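Local coordinates for chorismate synthase (Aquifex aeolicus, PDB 1Q1L), which probably catalyses the anti-1,4-elimination of phosphate from 5-enolpyruvylshikimate-3-phosphate to give chorismate, using reduced FMN as cofactor, at residues A[11-16]-A[134-139]; A[60-65]-A[82-87]; A[144-149]-A[363-368]. All blocks are in the same frame, centred on the assembly; numbering follows the deposited sequence.

Contact 1 (A[11-16]-A[134-139]); sequences FLTAGE and LERASA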
ATOM      1  N   PHE A  11       8.282   1.918   7.027  1.00 27.26           N
ATOM      2  CA  PHE A  11       9.255   1.353   7.928  1.00 27.89           C
ATOM      3  C   PHE A  11       8.886  -0.068   8.277  1.00 27.51           C
ATOM      4  O   PHE A  11       7.729  -0.466   8.177  1.00 27.15           O
ATOM      5  CB  PHE A  11       9.421   2.237   9.186  1.00 30.21           C
ATOM      6  CG  PHE A  11       8.361   2.043  10.247  1.00 29.96           C
ATOM      7  CD1 PHE A  11       8.477   1.026  11.187  1.00 32.82           C
ATOM      8  CD2 PHE A  11       7.276   2.909  10.333  1.00 32.70           C
ATOM      9  CE1 PHE A  11       7.528   0.874  12.205  1.00 34.56           C
ATOM     10  CE2 PHE A  11       6.320   2.769  11.344  1.00 33.24           C
ATOM     11  CZ  PHE A  11       6.448   1.750  12.283  1.00 33.27           C
ATOM     12  N   LEU A  12       9.897  -0.850   8.626  1.00 26.31           N
ATOM     13  CA  LEU A  12       9.699  -2.227   9.031  1.00 28.45           C
ATOM     14  C   LEU A  12      10.615  -2.446  10.212  1.00 28.87           C
ATOM     15  O   LEU A  12      11.678  -1.831  10.288  1.00 27.25           O
ATOM     16  CB  LEU A  12      10.082  -3.198   7.914  1.00 28.70           C
ATOM     17  CG  LEU A  12       9.135  -3.288   6.722  1.00 29.62           C
ATOM     18  CD1 LEU A  12       9.746  -4.205   5.665  1.00 29.41           C
ATOM     19  CD2 LEU A  12       7.769  -3.810   7.188  1.00 28.17           C
ATOM     20  N   THR A  13      10.186  -3.288  11.146  1.00 31.02           N
ATOM     21  CA  THR A  13      11.006  -3.614  12.308  1.00 32.89           C
ATOM     22  C   THR A  13      11.078  -5.133  12.355  1.00 32.77           C
ATOM     23  O   THR A  13      10.234  -5.815  11.767  1.00 30.54           O
ATOM     24  CB  THR A  13      10.385  -3.119  13.635  1.00 35.22           C
ATOM     25  OG1 THR A  13       9.191  -3.859  13.912  1.00 34.21           O
ATOM     26  CG2 THR A  13      10.059  -1.639  13.557  1.00 33.49           C
ATOM     27  N   ALA A  14      12.081  -5.655  13.055  1.00 32.89           N
ATOM     28  CA  ALA A  14      12.263  -7.096  13.172  1.00 33.47           C
ATOM     29  C   ALA A  14      13.132  -7.412  14.378  1.00 33.97           C
ATOM     30  O   ALA A  14      13.800  -6.530  14.916  1.00 34.63           O
ATOM     31  CB  ALA A  14      12.922  -7.647  11.908  1.00 31.72           C
ATOM     32  N   GLY A  15      13.121  -8.676  14.789  1.00 35.57           N
ATOM     33  CA  GLY A  15      13.923  -9.099  15.921  1.00 39.62           C
ATOM     34  C   GLY A  15      13.092  -9.764  16.997  1.00 42.64           C
ATOM     35  O   GLY A  15      11.942  -9.375  17.218  1.00 43.54           O
ATOM     36  N   GLU A  16      13.659 -10.776  17.652  1.00 44.23           N
ATOM     37  CA  GLU A  16      12.962 -11.467  18.732  1.00 47.05           C
ATOM     38  C   GLU A  16      13.515 -10.915  20.046  1.00 47.19           C
ATOM     39  O   GLU A  16      14.624 -10.380  20.078  1.00 47.16           O
ATOM     40  CB  GLU A  16      13.199 -12.982  18.689  1.00 49.63           C
ATOM     41  CG  GLU A  16      13.715 -13.562  17.377  1.00 54.33           C
ATOM     42  CD  GLU A  16      12.866 -13.218  16.165  1.00 55.25           C
ATOM     43  OE1 GLU A  16      11.620 -13.246  16.261  1.00 58.37           O
ATOM     44  OE2 GLU A  16      13.456 -12.938  15.103  1.00 55.76           O
ATOM     45  N   LEU A 134       6.013 -15.518  21.382  1.00 77.80           N
ATOM     46  CA  LEU A 134       6.224 -14.489  22.394  1.00 77.86           C
ATOM     47  C   LEU A 134       7.534 -13.729  22.160  1.00 77.19           C
ATOM     48  O   LEU A 134       7.609 -12.523  22.404  1.00 77.24           O
ATOM     49  CB  LEU A 134       6.212 -15.117  23.792  1.00 78.50           C
ATOM     50  CG  LEU A 134       6.027 -14.156  24.970  1.00 79.41           C
ATOM     51  CD1 LEU A 134       4.740 -13.358  24.788  1.00 79.51           C
ATOM     52  CD2 LEU A 134       5.981 -14.941  26.272  1.00 79.54           C
ATOM     53  N   GLU A 135       8.560 -14.435  21.687  1.00 76.45           N
ATOM     54  CA  GLU A 135       9.860 -13.822  21.406  1.00 75.52           C
ATOM     55  C   GLU A 135       9.693 -12.560  20.563  1.00 74.56           C
ATOM     56  O   GLU A 135      10.271 -11.516  20.864  1.00 74.18           O
ATOM     57  CB  GLU A 135      10.766 -14.803  20.650  1.00 75.82           C
ATOM     58  CG  GLU A 135      11.456 -15.855  21.504  1.00 76.51           C
ATOM     59  CD  GLU A 135      12.610 -15.292  22.307  1.00 77.68           C
ATOM     60  OE1 GLU A 135      13.482 -14.628  21.706  1.00 77.21           O
ATOM     61  OE2 GLU A 135      12.651 -15.522  23.536  1.00 78.43           O
ATOM     62  N   ARG A 136       8.893 -12.668  19.506  1.00 73.68           N
ATOM     63  CA  ARG A 136       8.644 -11.553  18.599  1.00 72.24           C
ATOM     64  C   ARG A 136       7.500 -10.647  19.061  1.00 72.07           C
ATOM     65  O   ARG A 136       7.509  -9.441  18.801  1.00 71.98           O
ATOM     66  CB  ARG A 136       8.338 -12.089  17.193  1.00 71.34           C
ATOM     67  CG  ARG A 136       7.802 -11.047  16.219  1.00 69.69           C
ATOM     68  CD  ARG A 136       8.770  -9.888  16.057  1.00 68.63           C
ATOM     69  NE  ARG A 136       8.245  -8.853  15.169  1.00 66.98           N
ATOM     70  CZ  ARG A 136       8.834  -7.679  14.964  1.00 64.84           C
ATOM     71  NH1 ARG A 136       9.971  -7.387  15.584  1.00 63.85           N
ATOM     72  NH2 ARG A 136       8.284  -6.793  14.146  1.00 62.84           N
ATOM     73  N   ALA A 137       6.524 -11.231  19.748  1.00 70.62           N
ATOM     74  CA  ALA A 137       5.365 -10.484  20.227  1.00 69.28           C
ATOM     75  C   ALA A 137       5.686  -9.556  21.391  1.00 67.56           C
ATOM     76  O   ALA A 137       5.189  -8.429  21.452  1.00 66.36           O
ATOM     77  CB  ALA A 137       4.252 -11.454  20.633  1.00 69.63           C
ATOM     78  N   SER A 138       6.514 -10.040  22.311  1.00 65.94           N
ATOM     79  CA  SER A 138       6.892  -9.278  23.496  1.00 64.87           C
ATOM     80  C   SER A 138       7.087  -7.783  23.264  1.00 63.10           C
ATOM     81  O   SER A 138       7.517  -7.357  22.188  1.00 63.60           O
ATOM     82  CB  SER A 138       8.159  -9.868  24.115  1.00 64.57           C
ATOM     83  OG  SER A 138       7.875 -11.111  24.738  1.00 68.02           O
ATOM     84  N   ALA A 139       6.766  -6.999  24.293  1.00 59.36           N
ATOM     85  CA  ALA A 139       6.894  -5.550  24.250  1.00 55.22           C
ATOM     86  C   ALA A 139       8.321  -5.146  23.913  1.00 52.11           C
ATOM     87  O   ALA A 139       8.642  -3.963  23.862  1.00 51.95           O
ATOM     88  CB  ALA A 139       6.484  -4.955  25.587  1.00 57.43           C
TER
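Thr13 OG1 is gripped by several groups: Arg136 NH2 donates to it across the contact at 3.1 Å, Glu141 OE2 bonds to it as well, and Gln247 of a third subunit adds a weak bond. The N-H of Arg136 points almost straight at this hydroxyl, at 165°, and OG1 lies close to the guanidinium plane. A chi1 of 68° sets Thr13 OG1 between its backbone N and carbonyl carbon, which turns the hydroxyl to the arginine. The second arm of the same group, Arg136 NH1, donates to Gly15 O at 3.2 Å and meets a lone pair in the carbonyl plane. Two bonds at its edge thus fix the rotation of the guanidinium, and NH2 also reaches Ile246 O of the third subunit. NH1 also lies 3.3 Å from Ala14 CA. Gly15 suits its place because, at phi 124°, a CB would jam against the carbonyl O of Ala14. Nearer the helix, Glu16 CB packs 3.6 Å from Glu135 CB, while Glu16 CA lies 3.4 Å from Glu135 O in a CA-H...O contact. The two carboxylates serve other partners: Glu16 bonds Gly69 N and Ser78 of a second subunit, and Glu135 accepts from His18 N of its own chain and forms a salt bridge with Arg71 of that subunit. This docking of the last turn of helix 131-137 on segment 11-16 is consistent with the wall of an FMN site, where Arg136, Ala137 and Ser138 are predicted to bind the cofactor.

Contact 2 (A[60-65]-A[82-87]); sequences EKDTAE and LFIRNR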
ATOM      1  N   GLU A  60      23.493  -2.298  30.238  1.00 78.62           N
ATOM      2  CA  GLU A  60      22.071  -2.562  30.428  1.00 76.70           C
ATOM      3  C   GLU A  60      21.231  -1.593  29.604  1.00 74.60           C
ATOM      4  O   GLU A  60      20.131  -1.928  29.167  1.00 74.81           O
ATOM      5  CB  GLU A  60      21.706  -2.425  31.909  1.00 77.74           C
ATOM      6  CG  GLU A  60      20.252  -2.742  32.222  1.00 79.30           C
ATOM      7  CD  GLU A  60      19.904  -2.501  33.679  1.00 81.05           C
ATOM      8  OE1 GLU A  60      19.986  -1.336  34.125  1.00 81.69           O
ATOM      9  OE2 GLU A  60      19.550  -3.476  34.378  1.00 81.15           O
ATOM     10  N   LYS A  61      21.760  -0.393  29.386  1.00 71.64           N
ATOM     11  CA  LYS A  61      21.051   0.629  28.627  1.00 69.33           C
ATOM     12  C   LYS A  61      20.931   0.308  27.137  1.00 66.58           C
ATOM     13  O   LYS A  61      21.912  -0.054  26.486  1.00 66.34           O
ATOM     14  CB  LYS A  61      21.740   1.985  28.804  1.00 70.05           C
ATOM     15  CG  LYS A  61      21.806   2.447  30.250  1.00 71.37           C
ATOM     16  CD  LYS A  61      22.226   3.905  30.367  1.00 71.71           C
ATOM     17  CE  LYS A  61      22.311   4.329  31.828  1.00 72.57           C
ATOM     18  NZ  LYS A  61      21.057   4.016  32.577  1.00 70.76           N
ATOM     19  N   ASP A  62      19.718   0.437  26.611  1.00 63.14           N
ATOM     20  CA  ASP A  62      19.468   0.184  25.198  1.00 58.87           C
ATOM     21  C   ASP A  62      20.128   1.261  24.360  1.00 55.23           C
ATOM     22  O   ASP A  62      20.051   2.449  24.679  1.00 54.02           O
ATOM     23  CB  ASP A  62      17.968   0.177  24.892  1.00 60.37           C
ATOM     24  CG  ASP A  62      17.338  -1.183  25.093  1.00 62.02           C
ATOM     25  OD1 ASP A  62      17.879  -2.172  24.555  1.00 64.34           O
ATOM     26  OD2 ASP A  62      16.295  -1.263  25.776  1.00 62.29           O
ATOM     27  N   THR A  63      20.784   0.838  23.288  1.00 50.27           N
ATOM     28  CA  THR A  63      21.443   1.768  22.393  1.00 47.73           C
ATOM     29  C   THR A  63      21.210   1.329  20.961  1.00 46.41           C
ATOM     30  O   THR A  63      21.150   0.132  20.660  1.00 44.70           O
ATOM     31  CB  THR A  63      22.959   1.833  22.657  1.00 49.67           C
ATOM     32  OG1 THR A  63      23.489   0.506  22.728  1.00 51.60           O
ATOM     33  CG2 THR A  63      23.245   2.568  23.955  1.00 50.16           C
ATOM     34  N   ALA A  64      21.069   2.304  20.075  1.00 43.23           N
ATOM     35  CA  ALA A  64      20.849   2.009  18.676  1.00 41.63           C
ATOM     36  C   ALA A  64      22.069   2.420  17.874  1.00 40.65           C
ATOM     37  O   ALA A  64      22.701   3.436  18.159  1.00 39.40           O
ATOM     38  CB  ALA A  64      19.625   2.752  18.172  1.00 40.30           C
ATOM     39  N   GLU A  65      22.415   1.609  16.885  1.00 39.81           N
ATOM     40  CA  GLU A  65      23.533   1.926  16.021  1.00 40.07           C
ATOM     41  C   GLU A  65      22.933   2.255  14.669  1.00 38.01           C
ATOM     42  O   GLU A  65      22.101   1.509  14.164  1.00 38.40           O
ATOM     43  CB  GLU A  65      24.495   0.736  15.891  1.00 41.53           C
ATOM     44  CG  GLU A  65      25.414   0.846  14.673  1.00 45.16           C
ATOM     45  CD  GLU A  65      26.567  -0.145  14.677  1.00 47.04           C
ATOM     46  OE1 GLU A  65      26.357  -1.330  15.014  1.00 48.19           O
ATOM     47  OE2 GLU A  65      27.688   0.268  14.322  1.00 48.85           O
ATOM     48  N   LEU A  82      18.575   0.889  11.527  1.00 32.97           N
ATOM     49  CA  LEU A  82      19.031   0.920  12.907  1.00 32.92           C
ATOM     50  C   LEU A  82      19.092  -0.490  13.461  1.00 34.96           C
ATOM     51  O   LEU A  82      18.311  -1.358  13.060  1.00 34.50           O
ATOM     52  CB  LEU A  82      18.053   1.732  13.764  1.00 32.58           C
ATOM     53  CG  LEU A  82      17.585   3.104  13.271  1.00 33.23           C
ATOM     54  CD1 LEU A  82      16.426   3.579  14.139  1.00 33.47           C
ATOM     55  CD2 LEU A  82      18.733   4.104  13.306  1.00 32.29           C
ATOM     56  N   PHE A  83      20.026  -0.722  14.378  1.00 33.79           N
ATOM     57  CA  PHE A  83      20.131  -2.021  15.021  1.00 35.81           C
ATOM     58  C   PHE A  83      20.263  -1.787  16.520  1.00 36.28           C
ATOM     59  O   PHE A  83      21.044  -0.947  16.952  1.00 36.38           O
ATOM     60  CB  PHE A  83      21.341  -2.807  14.512  1.00 36.64           C
ATOM     61  CG  PHE A  83      21.397  -4.219  15.032  1.00 36.87           C
ATOM     62  CD1 PHE A  83      20.379  -5.123  14.728  1.00 35.10           C
ATOM     63  CD2 PHE A  83      22.441  -4.635  15.858  1.00 37.61           C
ATOM     64  CE1 PHE A  83      20.395  -6.419  15.240  1.00 35.07           C
ATOM     65  CE2 PHE A  83      22.467  -5.932  16.376  1.00 36.98           C
ATOM     66  CZ  PHE A  83      21.441  -6.825  16.067  1.00 36.51           C
ATOM     67  N   ILE A  84      19.476  -2.515  17.304  1.00 38.26           N
ATOM     68  CA  ILE A  84      19.512  -2.393  18.756  1.00 41.80           C
ATOM     69  C   ILE A  84      19.906  -3.746  19.336  1.00 44.78           C
ATOM     70  O   ILE A  84      19.110  -4.685  19.322  1.00 44.12           O
ATOM     71  CB  ILE A  84      18.129  -2.015  19.339  1.00 39.54           C
ATOM     72  CG1 ILE A  84      17.669  -0.666  18.787  1.00 38.72           C
ATOM     73  CG2 ILE A  84      18.208  -1.960  20.862  1.00 38.33           C
ATOM     74  CD1 ILE A  84      16.225  -0.337  19.121  1.00 34.70           C
ATOM     75  N   ARG A  85      21.129  -3.850  19.839  1.00 49.55           N
ATOM     76  CA  ARG A  85      21.585  -5.108  20.414  1.00 55.52           C
ATOM     77  C   ARG A  85      20.809  -5.437  21.682  1.00 57.62           C
ATOM     78  O   ARG A  85      20.470  -4.547  22.460  1.00 57.51           O
ATOM     79  CB  ARG A  85      23.083  -5.043  20.727  1.00 57.34           C
ATOM     80  CG  ARG A  85      23.967  -4.980  19.492  1.00 61.56           C
ATOM     81  CD  ARG A  85      25.434  -5.196  19.840  1.00 65.48           C
ATOM     82  NE  ARG A  85      26.288  -5.188  18.653  1.00 69.08           N
ATOM     83  CZ  ARG A  85      27.601  -5.405  18.672  1.00 70.96           C
ATOM     84  NH1 ARG A  85      28.221  -5.650  19.820  1.00 70.57           N
ATOM     85  NH2 ARG A  85      28.296  -5.373  17.542  1.00 71.06           N
ATOM     86  N   ASN A  86      20.513  -6.718  21.877  1.00 62.29           N
ATOM     87  CA  ASN A  86      19.789  -7.148  23.065  1.00 67.44           C
ATOM     88  C   ASN A  86      20.756  -7.329  24.233  1.00 71.22           C
ATOM     89  O   ASN A  86      20.346  -7.337  25.395  1.00 72.44           O
ATOM     90  CB  ASN A  86      19.024  -8.446  22.790  1.00 66.70           C
ATOM     91  CG  ASN A  86      17.772  -8.218  21.955  1.00 67.46           C
ATOM     92  OD1 ASN A  86      16.948  -7.357  22.271  1.00 65.69           O
ATOM     93  ND2 ASN A  86      17.621  -8.993  20.887  1.00 67.06           N
ATOM     94  N   ARG A  87      22.042  -7.462  23.909  1.00 75.02           N
ATOM     95  CA  ARG A  87      23.103  -7.616  24.904  1.00 78.11           C
ATOM     96  C   ARG A  87      22.984  -8.867  25.767  1.00 79.94           C
ATOM     97  O   ARG A  87      23.965  -9.583  25.969  1.00 80.19           O
ATOM     98  CB  ARG A  87      23.159  -6.373  25.791  1.00 78.67           C
ATOM     99  CG  ARG A  87      23.425  -5.101  25.009  1.00 79.65           C
ATOM    100  CD  ARG A  87      23.556  -3.892  25.913  1.00 80.50           C
ATOM    101  NE  ARG A  87      23.846  -2.681  25.149  1.00 81.50           N
ATOM    102  CZ  ARG A  87      24.912  -2.526  24.369  1.00 82.10           C
ATOM    103  NH1 ARG A  87      25.797  -3.506  24.245  1.00 82.39           N
ATOM    104  NH2 ARG A  87      25.093  -1.388  23.711  1.00 81.68           N
TER
HETATM  105  O   HOH W   1      20.059  -4.236  25.832  1.00 61.69           O
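Segments 60-65 and 82-87 run antiparallel, their end-to-end directions 140° apart. Glu65 and Phe83 form a hydrogen-bonded pair, with Glu65 N donating to Phe83 O at 2.9 Å and Phe83 N to Glu65 O at 3.1 Å. CA-H...O contacts run alongside, among them Ile84 CA to Thr63 O at 3.6 Å. On one face of the sheet Ala64 CB meets Ile84 CG1 at 4.0 Å; the small alanine also lies against Ile40 and Leu44 of helix 37-48, and Ile84 rests on Ala147. Glu65 and Phe83 point to the other face, where a second subunit supplies Lys20 as a salt-bridge partner for Glu65. Asp62 OD1 touches Ile84 CG2 at 3.7 Å, and a water lies 3.3 Å from the same OD1, while OD2 is held by Arg140. Arg87, extended from CG to NE, reaches back across to Thr63: NH2 donates to OG1 at 2.7 Å, through a bent bond of 139° with OG1 tilted 20° from the guanidinium plane. An alanine in place of Arg87 would probably leave Thr63 OG1 without this donor and remove the direct side-chain tie between the segments here. The chemistry implies a seam in which backbone bonds set the strand pairing, while a charged side chain makes a direct polar tie between the segments beyond it.

Contact 3 (A[144-149]-A[363-368]); sequences ARVAVG and GEAMLA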
ATOM      1  N   ALA A 144      11.998  -0.978  19.073  1.00 28.51           N
ATOM      2  CA  ALA A 144      12.299  -0.617  17.693  1.00 29.09           C
ATOM      3  C   ALA A 144      11.332   0.486  17.264  1.00 29.74           C
ATOM      4  O   ALA A 144      11.694   1.374  16.494  1.00 29.37           O
ATOM      5  CB  ALA A 144      12.149  -1.837  16.779  1.00 28.21           C
ATOM      6  N   ARG A 145      10.102   0.423  17.770  1.00 29.21           N
ATOM      7  CA  ARG A 145       9.106   1.437  17.432  1.00 31.66           C
ATOM      8  C   ARG A 145       9.543   2.784  17.974  1.00 29.95           C
ATOM      9  O   ARG A 145       9.347   3.820  17.337  1.00 31.78           O
ATOM     10  CB  ARG A 145       7.744   1.099  18.030  1.00 31.51           C
ATOM     11  CG  ARG A 145       7.095  -0.167  17.529  1.00 33.62           C
ATOM     12  CD  ARG A 145       5.610  -0.106  17.862  1.00 35.00           C
ATOM     13  NE  ARG A 145       4.953  -1.406  17.853  1.00 34.36           N
ATOM     14  CZ  ARG A 145       3.637  -1.560  17.935  1.00 34.42           C
ATOM     15  NH1 ARG A 145       2.850  -0.491  18.027  1.00 31.88           N
ATOM     16  NH2 ARG A 145       3.105  -2.774  17.925  1.00 34.80           N
ATOM     17  N   VAL A 146      10.129   2.773  19.166  1.00 31.17           N
ATOM     18  CA  VAL A 146      10.589   4.008  19.788  1.00 27.54           C
ATOM     19  C   VAL A 146      11.767   4.603  19.015  1.00 28.33           C
ATOM     20  O   VAL A 146      11.894   5.821  18.907  1.00 30.51           O
ATOM     21  CB  VAL A 146      10.975   3.764  21.275  1.00 28.79           C
ATOM     22  CG1 VAL A 146      11.688   4.978  21.853  1.00 27.37           C
ATOM     23  CG2 VAL A 146       9.717   3.475  22.088  1.00 24.84           C
ATOM     24  N   ALA A 147      12.620   3.746  18.466  1.00 27.46           N
ATOM     25  CA  ALA A 147      13.772   4.220  17.694  1.00 28.01           C
ATOM     26  C   ALA A 147      13.299   4.914  16.410  1.00 26.91           C
ATOM     27  O   ALA A 147      13.791   5.988  16.049  1.00 28.57           O
ATOM     28  CB  ALA A 147      14.705   3.044  17.358  1.00 25.15           C
ATOM     29  N   VAL A 148      12.354   4.293  15.708  1.00 26.83           N
ATOM     30  CA  VAL A 148      11.817   4.889  14.488  1.00 26.61           C
ATOM     31  C   VAL A 148      11.126   6.195  14.864  1.00 26.74           C
ATOM     32  O   VAL A 148      11.254   7.209  14.167  1.00 26.26           O
ATOM     33  CB  VAL A 148      10.798   3.946  13.797  1.00 27.48           C
ATOM     34  CG1 VAL A 148      10.025   4.700  12.715  1.00 25.92           C
ATOM     35  CG2 VAL A 148      11.531   2.749  13.176  1.00 25.93           C
ATOM     36  N   GLY A 149      10.399   6.161  15.980  1.00 26.92           N
ATOM     37  CA  GLY A 149       9.701   7.345  16.446  1.00 25.57           C
ATOM     38  C   GLY A 149      10.638   8.470  16.843  1.00 26.15           C
ATOM     39  O   GLY A 149      10.318   9.649  16.666  1.00 27.57           O
ATOM     40  N   GLY A 363       3.811   5.457  23.259  1.00 26.95           N
ATOM     41  CA  GLY A 363       2.686   6.206  22.720  1.00 26.89           C
ATOM     42  C   GLY A 363       3.165   7.465  22.025  1.00 27.22           C
ATOM     43  O   GLY A 363       2.614   7.865  20.995  1.00 28.10           O
ATOM     44  N   GLU A 364       4.189   8.097  22.589  1.00 24.97           N
ATOM     45  CA  GLU A 364       4.746   9.311  22.015  1.00 25.16           C
ATOM     46  C   GLU A 364       5.369   8.968  20.665  1.00 26.71           C
ATOM     47  O   GLU A 364       5.225   9.703  19.695  1.00 26.84           O
ATOM     48  CB  GLU A 364       5.826   9.889  22.927  1.00 26.93           C
ATOM     49  CG  GLU A 364       5.344  10.425  24.258  1.00 28.78           C
ATOM     50  CD  GLU A 364       6.504  10.853  25.148  1.00 33.41           C
ATOM     51  OE1 GLU A 364       7.616  11.071  24.609  1.00 30.69           O
ATOM     52  OE2 GLU A 364       6.300  10.976  26.378  1.00 32.10           O
ATOM     53  N   ALA A 365       6.074   7.845  20.624  1.00 27.87           N
ATOM     54  CA  ALA A 365       6.720   7.388  19.398  1.00 27.83           C
ATOM     55  C   ALA A 365       5.698   7.148  18.285  1.00 25.84           C
ATOM     56  O   ALA A 365       5.904   7.561  17.148  1.00 26.72           O
ATOM     57  CB  ALA A 365       7.497   6.109  19.678  1.00 20.43           C
HETATM   58  N   MSE A 366       4.600   6.477  18.616  1.00 27.08           N
HETATM   59  CA  MSE A 366       3.562   6.182  17.626  1.00 29.07           C
HETATM   60  C   MSE A 366       2.906   7.454  17.091  1.00 27.73           C
HETATM   61  O   MSE A 366       2.654   7.580  15.887  1.00 28.12           O
HETATM   62  CB  MSE A 366       2.504   5.250  18.226  1.00 31.44           C
HETATM   63  CG  MSE A 366       3.041   3.873  18.608  1.00 33.50           C
HETATM   64 SE   MSE A 366       4.099   3.037  17.193  1.00 38.34          SE
HETATM   65  CE  MSE A 366       2.737   2.942  15.831  1.00 33.86           C
ATOM     66  N   LEU A 367       2.637   8.401  17.982  1.00 25.76           N
ATOM     67  CA  LEU A 367       2.037   9.660  17.580  1.00 23.91           C
ATOM     68  C   LEU A 367       2.987  10.454  16.682  1.00 24.67           C
ATOM     69  O   LEU A 367       2.553  11.100  15.738  1.00 23.16           O
ATOM     70  CB  LEU A 367       1.671  10.504  18.803  1.00 22.89           C
ATOM     71  CG  LEU A 367       1.038  11.850  18.428  1.00 25.19           C
ATOM     72  CD1 LEU A 367      -0.231  11.597  17.603  1.00 24.86           C
ATOM     73  CD2 LEU A 367       0.702  12.651  19.694  1.00 26.53           C
ATOM     74  N   ALA A 368       4.282  10.413  16.986  1.00 21.40           N
ATOM     75  CA  ALA A 368       5.263  11.135  16.187  1.00 24.65           C
ATOM     76  C   ALA A 368       5.351  10.542  14.775  1.00 24.02           C
ATOM     77  O   ALA A 368       5.551  11.263  13.798  1.00 26.99           O
ATOM     78  CB  ALA A 368       6.635  11.090  16.869  1.00 23.41           C
TER
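Ala365 and Gly149 mark the tight part of this helix crossing, their CA atoms 4.2 Å apart. A CB on Gly149 would point at helix 356-379 and clash with Ala365 CB, which explains the glycine. The methyl of Ala365 in turn settles into the backbone of the other helix, with CB 3.7 Å from Val146 CA and close to Arg145 O as well, room that a larger side chain would lack. Such small residues let the two short axes approach to 8.1 Å at a crossing angle of 47°.

The crossing lies within the helical layer of the beta-alpha-beta sandwich of chorismate synthase: helix 142-157 presents Ala147 to the four-stranded sheet through Leu82 and Ile84, whereas helix 356-379 leans on Ile163 of strand 162-170 in the five-stranded one.

Beside the glycine, two long chains make a second close patch. Arg145 CD comes within 3.6 Å of the selenium of Met366, a selenomethionine, which also lies at the guanidinium edge, 3.8 Å from NH1. The bends of Met366 at chi2, -48°, and chi3, -61°, fold SE and then CE around, and the methyl stays near NH1. The polar end of Arg145 is spoken for elsewhere: its NE forms a salt bridge with Glu141 and NH1 bonds Ser262. Trp248 of a third subunit packs on both side chains. The looser touches, still buried, lie elsewhere: Val146 CG2 is 4.2 Å from Ala365 CB, and on the C-terminal side of Ala365, Ala368 CB stands 4.0 Å from Gly149 O.

Contact 3 lies nearest the middle of the chain, about 6 Å from its centre to that of the chain, and relies on small residues at its centre and on an arginine lying against a selenomethionine beside them. Contacts 1 and 2 lie about 18 and 20 Å out and depend more on polar groups; contact 1 is nevertheless buried, against two other subunits, whereas contact 2 is partly exposed. Both reach the four-stranded sheet, 11-16 and 60-65 on the two strands that are outermost within this chain, and contact 2 is nested in the chain loop closed by contact 1. Helix 142-157 connects all three: Ala144 and Val148 meet Thr13 and Phe11 of contact 1, and Ala147 meets Leu82 and Ile84 of contact 2.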